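Microcin B17-processing protein McbC (PDB 6GRI) acts as the oxidoreductase of the microcin B17 synthetase, helping to convert the inactive McbA precursor into the active peptide antibiotic. Local coordinates at the interface of chains A and B and the interface of chains A and C. Numbering follows the deposited sequence. Chains: chain A/B, Microcin B17-processing protein McbC; chain C, Microcin B17-processing protein McbD.

Chain A uses separate surfaces for its two partners: contact 1 joins it to a second McbC, chain B, and contact 2 to the cyclodehydratase-family protein McbD, chain C. The centres of their C-alpha atoms lie about 19 Å apart. They share no residue, but both draw on the N-terminal stretch of chain A, A:Ser2 and A:Glu5 in contact 1 and A:Thr12, A:Thr15 and A:Leu20 in contact 2. Strand residues A:Leu153 and A:Glu160 complete the former, helix 195-199 the latter. This short segment thus helps tie the McbC pair to McbD within the synthetase.

Contact 1: the interface of chains A and B. Residues chain A 2, 5, 153, 160; chain B 59, 61, 64-65.
B:Leu61 reaches between A:Glu5, A:Leu153 and A:Glu160 and forms the hub of this part of the two-fold McbC-McbC interface, a homodimer contact typical of nitroreductase-type proteins. Its CB lies 3.5 Å from OE2 of the A:Glu160 carboxylate, whose extended chain arrives from strand 158-163 at about a right angle to the leucine. One bond further on, CG faces the carboxylate of A:Glu5, 3.8 Å from its CD. The two methyls then part. CD1 sits over the flat face of that carboxylate, 3.3 Å from CD, while CD2 turns toward chain A's strand 149-153 and meets CD2 of A:Leu153 at 3.5 Å. In B:Leu61, chi1 of -44° puts CG on the side of the backbone N, opposite the carbonyl carbon, and chi2 of -177° then sends the two methyls their separate ways.

A:Glu5 is stretched out, with CG opposite its backbone N (chi1 174°), and carries its carboxylate past the leucine to the loop at B:Pro64 and B:Gly65. There its OE2 accepts a weak hydrogen bond from the backbone N of B:Gly65 at 3.3 Å, beside CA of B:Pro64. The backbone of A:Glu5 also forms a parallel beta bridge with B:Glu59, so main chain and side chain of one residue engage two points of the partner.

The side chain of B:Glu59 crosses A:Leu153 roughly perpendicularly, its CD 3.8 Å from the leucine CB. Oxygen OE1 of B:Glu59 points to the start of the modelled chain A, 3.3 Å from the backbone N of A:Ser2.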
ATOM      1  N   SER A   2     -20.555  -9.914 -29.716  1.00 80.52           N
ATOM      2  CA  SER A   2     -22.020 -10.191 -29.798  1.00 78.13           C
ATOM      3  C   SER A   2     -22.273 -11.706 -29.820  1.00 77.31           C
ATOM      4  O   SER A   2     -23.000 -12.233 -28.977  1.00 76.72           O
ATOM      5  CB  SER A   2     -22.624  -9.502 -31.023  1.00 78.27           C
ATOM      6  N   GLU A   5     -19.922 -12.419 -26.733  1.00 68.87           N
ATOM      7  CA  GLU A   5     -20.084 -11.463 -25.640  1.00 67.52           C
ATOM      8  C   GLU A   5     -19.817 -12.122 -24.295  1.00 66.74           C
ATOM      9  O   GLU A   5     -20.169 -13.276 -24.077  1.00 67.64           O
ATOM     10  CB  GLU A   5     -21.488 -10.829 -25.658  1.00 71.77           C
ATOM     11  CG  GLU A   5     -21.805  -9.926 -24.464  1.00 72.54           C
ATOM     12  CD  GLU A   5     -22.995  -8.989 -24.677  1.00 73.47           C
ATOM     13  OE1 GLU A   5     -23.740  -9.153 -25.668  1.00 76.92           O
ATOM     14  OE2 GLU A   5     -23.184  -8.078 -23.832  1.00 72.22           O
ATOM     15  N   LEU A 153     -14.029  -4.151 -31.340  1.00 68.38           N
ATOM     16  CA  LEU A 153     -14.382  -5.500 -30.944  1.00 68.74           C
ATOM     17  C   LEU A 153     -13.505  -6.438 -31.778  1.00 69.84           C
ATOM     18  O   LEU A 153     -13.837  -6.722 -32.933  1.00 68.72           O
ATOM     19  CB  LEU A 153     -15.864  -5.751 -31.246  1.00 72.40           C
ATOM     20  CG  LEU A 153     -16.895  -4.869 -30.541  1.00 73.07           C
ATOM     21  CD1 LEU A 153     -18.235  -4.948 -31.255  1.00 75.34           C
ATOM     22  CD2 LEU A 153     -17.039  -5.260 -29.080  1.00 71.44           C
ATOM     23  N   GLU A 160     -17.930   0.023 -32.222  1.00 72.99           N
ATOM     24  CA  GLU A 160     -19.088   0.222 -31.375  1.00 72.54           C
ATOM     25  C   GLU A 160     -19.030   1.683 -30.927  1.00 69.02           C
ATOM     26  O   GLU A 160     -18.044   2.079 -30.329  1.00 71.66           O
ATOM     27  CB  GLU A 160     -18.963  -0.733 -30.201  1.00 71.79           C
ATOM     28  CG  GLU A 160     -20.133  -0.778 -29.242  1.00 75.35           C
ATOM     29  CD  GLU A 160     -19.949  -1.834 -28.157  1.00 76.69           C
ATOM     30  OE1 GLU A 160     -18.819  -2.341 -27.969  1.00 81.27           O
ATOM     31  OE2 GLU A 160     -20.938  -2.160 -27.475  1.00 82.93           O
TER
ATOM     32  N   GLU B  59     -15.330 -10.957 -25.990  1.00 59.98           N
ATOM     33  CA  GLU B  59     -15.348  -9.510 -26.010  1.00 60.15           C
ATOM     34  C   GLU B  59     -16.233  -9.027 -24.863  1.00 59.12           C
ATOM     35  O   GLU B  59     -17.215  -9.677 -24.521  1.00 57.97           O
ATOM     36  CB  GLU B  59     -15.931  -9.011 -27.327  1.00 63.75           C
ATOM     37  CG  GLU B  59     -15.371  -9.686 -28.569  1.00 67.28           C
ATOM     38  CD  GLU B  59     -16.091  -9.271 -29.834  1.00 69.31           C
ATOM     39  OE1 GLU B  59     -17.309  -9.562 -29.986  1.00 76.93           O
ATOM     40  OE2 GLU B  59     -15.422  -8.671 -30.691  1.00 67.57           O
ATOM     41  N   LEU B  61     -18.559  -5.694 -24.120  1.00 65.29           N
ATOM     42  CA  LEU B  61     -19.130  -4.566 -24.861  1.00 65.24           C
ATOM     43  C   LEU B  61     -19.237  -3.318 -24.000  1.00 65.41           C
ATOM     44  O   LEU B  61     -19.380  -3.398 -22.778  1.00 64.37           O
ATOM     45  CB  LEU B  61     -20.505  -4.919 -25.404  1.00 66.89           C
ATOM     46  CG  LEU B  61     -20.657  -6.296 -26.041  1.00 67.79           C
ATOM     47  CD1 LEU B  61     -22.064  -6.422 -26.589  1.00 69.61           C
ATOM     48  CD2 LEU B  61     -19.623  -6.522 -27.129  1.00 69.06           C
ATOM     49  N   PRO B  64     -23.510  -3.438 -23.440  1.00 62.14           N
ATOM     50  CA  PRO B  64     -23.933  -4.826 -23.221  1.00 61.49           C
ATOM     51  C   PRO B  64     -25.429  -5.038 -23.456  1.00 64.72           C
ATOM     52  O   PRO B  64     -26.259  -4.333 -22.859  1.00 62.61           O
ATOM     53  CB  PRO B  64     -23.566  -5.103 -21.749  1.00 58.46           C
ATOM     54  CG  PRO B  64     -23.089  -3.813 -21.174  1.00 57.03           C
ATOM     55  CD  PRO B  64     -22.696  -2.935 -22.318  1.00 58.78           C
ATOM     56  N   GLY B  65     -25.740  -6.005 -24.324  1.00 65.65           N
ATOM     57  CA  GLY B  65     -27.106  -6.315 -24.728  1.00 67.25           C
ATOM     58  C   GLY B  65     -27.498  -5.811 -26.107  1.00 67.91           C
ATOM     59  O   GLY B  65     -28.530  -6.233 -26.648  1.00 69.90           O
TER

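Contact 2: the interface of chains A and C. Residues chain A 12, 15, 20, 196; chain C 1, 3, 18, 20.
With chi1 of -66°, A:Glu196 sends CG away from its carbonyl carbon, and the extended chain beyond brings its carboxylate from helix 195-199 to the amino terminus of McbD, which docks here on McbC within the McbBCD synthetase. On the same chain, chi1 of -149°, measured to OG1, swings the hydroxyl of A:Thr12 away from its backbone N and leaves CG2 between that N and the carbonyl carbon; OG1 faces both the carboxylate and C:Met1. The terminal amine of C:Met1 donates a hydrogen bond of 2.7 Å from N to the syn lone pair of A:Glu196 OE2. The same N is 3.0 Å from A:Thr12 OG1, a second hydrogen bond. OD1 of C:Asn3 accepts weakly from C:Met1 N at 3.1 Å, so oxygens of both chains surround the amine. If the amine is protonated, the carboxylate would offset its charge.

The other carboxylate oxygen is held from within McbC. A:Glu196 OE1 accepts from the hydroxyls of A:Thr12 on its syn side and A:Thr15 on its anti side, both somewhat out of the carboxylate plane. This pair should limit rotation and present OE2 to the incoming amine. C:Pro20 lies over one face of the carboxylate, its CG 3.8 Å from CD of A:Glu196, and its CD packs at 3.8 Å on CB of A:Thr12.

C:Asn3 packs its side-chain amide against A:Thr15, with OD1 3.5 Å from the methyl CG2. CG of C:Met1 passes 4.0 Å from CD2 of A:Leu20 on helix 17-27, before the chain turns away at SD. The C:Asn3 amide also reads the 3-10 turn: ND2 donates a distinctly bent hydrogen bond of 2.8 Å to the carbonyl O of A:Thr12.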
ATOM      1  N   THR A  12     -17.383 -10.495 -12.122  1.00 47.70           N
ATOM      2  CA  THR A  12     -17.448  -9.968 -10.755  1.00 45.34           C
ATOM      3  C   THR A  12     -17.833 -10.965  -9.664  1.00 43.97           C
ATOM      4  O   THR A  12     -17.661 -10.673  -8.494  1.00 47.20           O
ATOM      5  CB  THR A  12     -18.357  -8.729 -10.651  1.00 47.46           C
ATOM      6  OG1 THR A  12     -17.870  -7.872  -9.614  1.00 51.88           O
ATOM      7  CG2 THR A  12     -19.831  -9.096 -10.357  1.00 50.88           C
ATOM      8  N   THR A  15     -14.439 -11.902  -7.823  1.00 52.39           N
ATOM      9  CA  THR A  15     -13.574 -10.784  -7.493  1.00 51.41           C
ATOM     10  C   THR A  15     -13.275 -10.733  -6.017  1.00 50.21           C
ATOM     11  O   THR A  15     -14.185 -10.680  -5.196  1.00 57.08           O
ATOM     12  CB  THR A  15     -14.221  -9.457  -7.895  1.00 54.02           C
ATOM     13  OG1 THR A  15     -14.395  -9.446  -9.312  1.00 54.82           O
ATOM     14  CG2 THR A  15     -13.355  -8.250  -7.456  1.00 54.86           C
ATOM     15  N   LEU A  20      -8.844  -5.883  -5.304  1.00 44.47           N
ATOM     16  CA  LEU A  20      -9.253  -4.844  -6.249  1.00 43.52           C
ATOM     17  C   LEU A  20      -8.883  -3.473  -5.713  1.00 43.20           C
ATOM     18  O   LEU A  20      -8.301  -2.664  -6.424  1.00 46.51           O
ATOM     19  CB  LEU A  20     -10.748  -4.915  -6.501  1.00 45.41           C
ATOM     20  CG  LEU A  20     -11.332  -3.966  -7.540  1.00 46.45           C
ATOM     21  CD1 LEU A  20     -10.836  -4.311  -8.944  1.00 46.24           C
ATOM     22  CD2 LEU A  20     -12.847  -4.010  -7.461  1.00 47.42           C
ATOM     23  N   GLU A 196     -11.341  -5.589 -12.924  1.00 54.04           N
ATOM     24  CA  GLU A 196     -11.939  -6.843 -12.436  1.00 56.32           C
ATOM     25  C   GLU A 196     -11.697  -8.056 -13.348  1.00 56.49           C
ATOM     26  O   GLU A 196     -11.546  -9.178 -12.857  1.00 58.30           O
ATOM     27  CB  GLU A 196     -13.433  -6.663 -12.151  1.00 58.20           C
ATOM     28  CG  GLU A 196     -13.707  -5.708 -10.985  1.00 59.41           C
ATOM     29  CD  GLU A 196     -14.994  -6.010 -10.224  1.00 59.33           C
ATOM     30  OE1 GLU A 196     -15.314  -7.193  -9.986  1.00 49.49           O
ATOM     31  OE2 GLU A 196     -15.687  -5.044  -9.845  1.00 65.44           O
TER
ATOM     32  N   MET C   1     -17.755  -5.341  -8.062  1.00 66.42           N
ATOM     33  CA  MET C   1     -17.527  -4.435  -6.893  1.00 67.01           C
ATOM     34  C   MET C   1     -18.395  -4.804  -5.681  1.00 64.31           C
ATOM     35  O   MET C   1     -19.294  -5.643  -5.789  1.00 61.87           O
ATOM     36  CB  MET C   1     -17.745  -2.979  -7.314  1.00 70.11           C
ATOM     37  CG  MET C   1     -16.495  -2.349  -7.923  1.00 73.32           C
ATOM     38  SD  MET C   1     -16.784  -0.740  -8.671  1.00 73.32           S
ATOM     39  CE  MET C   1     -17.930  -1.142  -9.992  1.00 77.45           C
ATOM     40  N   ASN C   3     -18.759  -6.966  -3.426  1.00 64.60           N
ATOM     41  CA  ASN C   3     -18.241  -8.341  -3.357  1.00 62.58           C
ATOM     42  C   ASN C   3     -18.171  -8.932  -1.945  1.00 63.02           C
ATOM     43  O   ASN C   3     -17.112  -9.428  -1.502  1.00 64.86           O
ATOM     44  CB  ASN C   3     -16.876  -8.417  -4.054  1.00 63.54           C
ATOM     45  CG  ASN C   3     -16.967  -8.153  -5.541  1.00 61.72           C
ATOM     46  OD1 ASN C   3     -16.344  -7.223  -6.059  1.00 62.90           O
ATOM     47  ND2 ASN C   3     -17.739  -8.977  -6.238  1.00 59.09           N
ATOM     48  N   MET C  18     -22.024  -5.502  -6.901  1.00 58.99           N
ATOM     49  CA  MET C  18     -22.336  -4.421  -7.804  1.00 60.18           C
ATOM     50  C   MET C  18     -21.613  -4.754  -9.088  1.00 56.56           C
ATOM     51  O   MET C  18     -20.453  -5.120  -9.061  1.00 61.97           O
ATOM     52  CB  MET C  18     -21.835  -3.099  -7.229  1.00 68.80           C
ATOM     53  CG  MET C  18     -21.785  -1.948  -8.218  1.00 76.32           C
ATOM     54  SD  MET C  18     -21.919  -0.354  -7.398  1.00 90.48           S
ATOM     55  CE  MET C  18     -20.465  -0.321  -6.356  1.00 94.25           C
ATOM     56  N   PRO C  20     -19.595  -4.329 -12.602  1.00 57.99           N
ATOM     57  CA  PRO C  20     -18.766  -3.311 -13.247  1.00 57.84           C
ATOM     58  C   PRO C  20     -19.358  -2.991 -14.591  1.00 54.82           C
ATOM     59  O   PRO C  20     -20.104  -3.800 -15.114  1.00 55.37           O
ATOM     60  CB  PRO C  20     -17.385  -3.984 -13.402  1.00 58.45           C
ATOM     61  CG  PRO C  20     -17.536  -5.393 -12.931  1.00 59.57           C
ATOM     62  CD  PRO C  20     -19.010  -5.673 -12.766  1.00 59.56           C
TER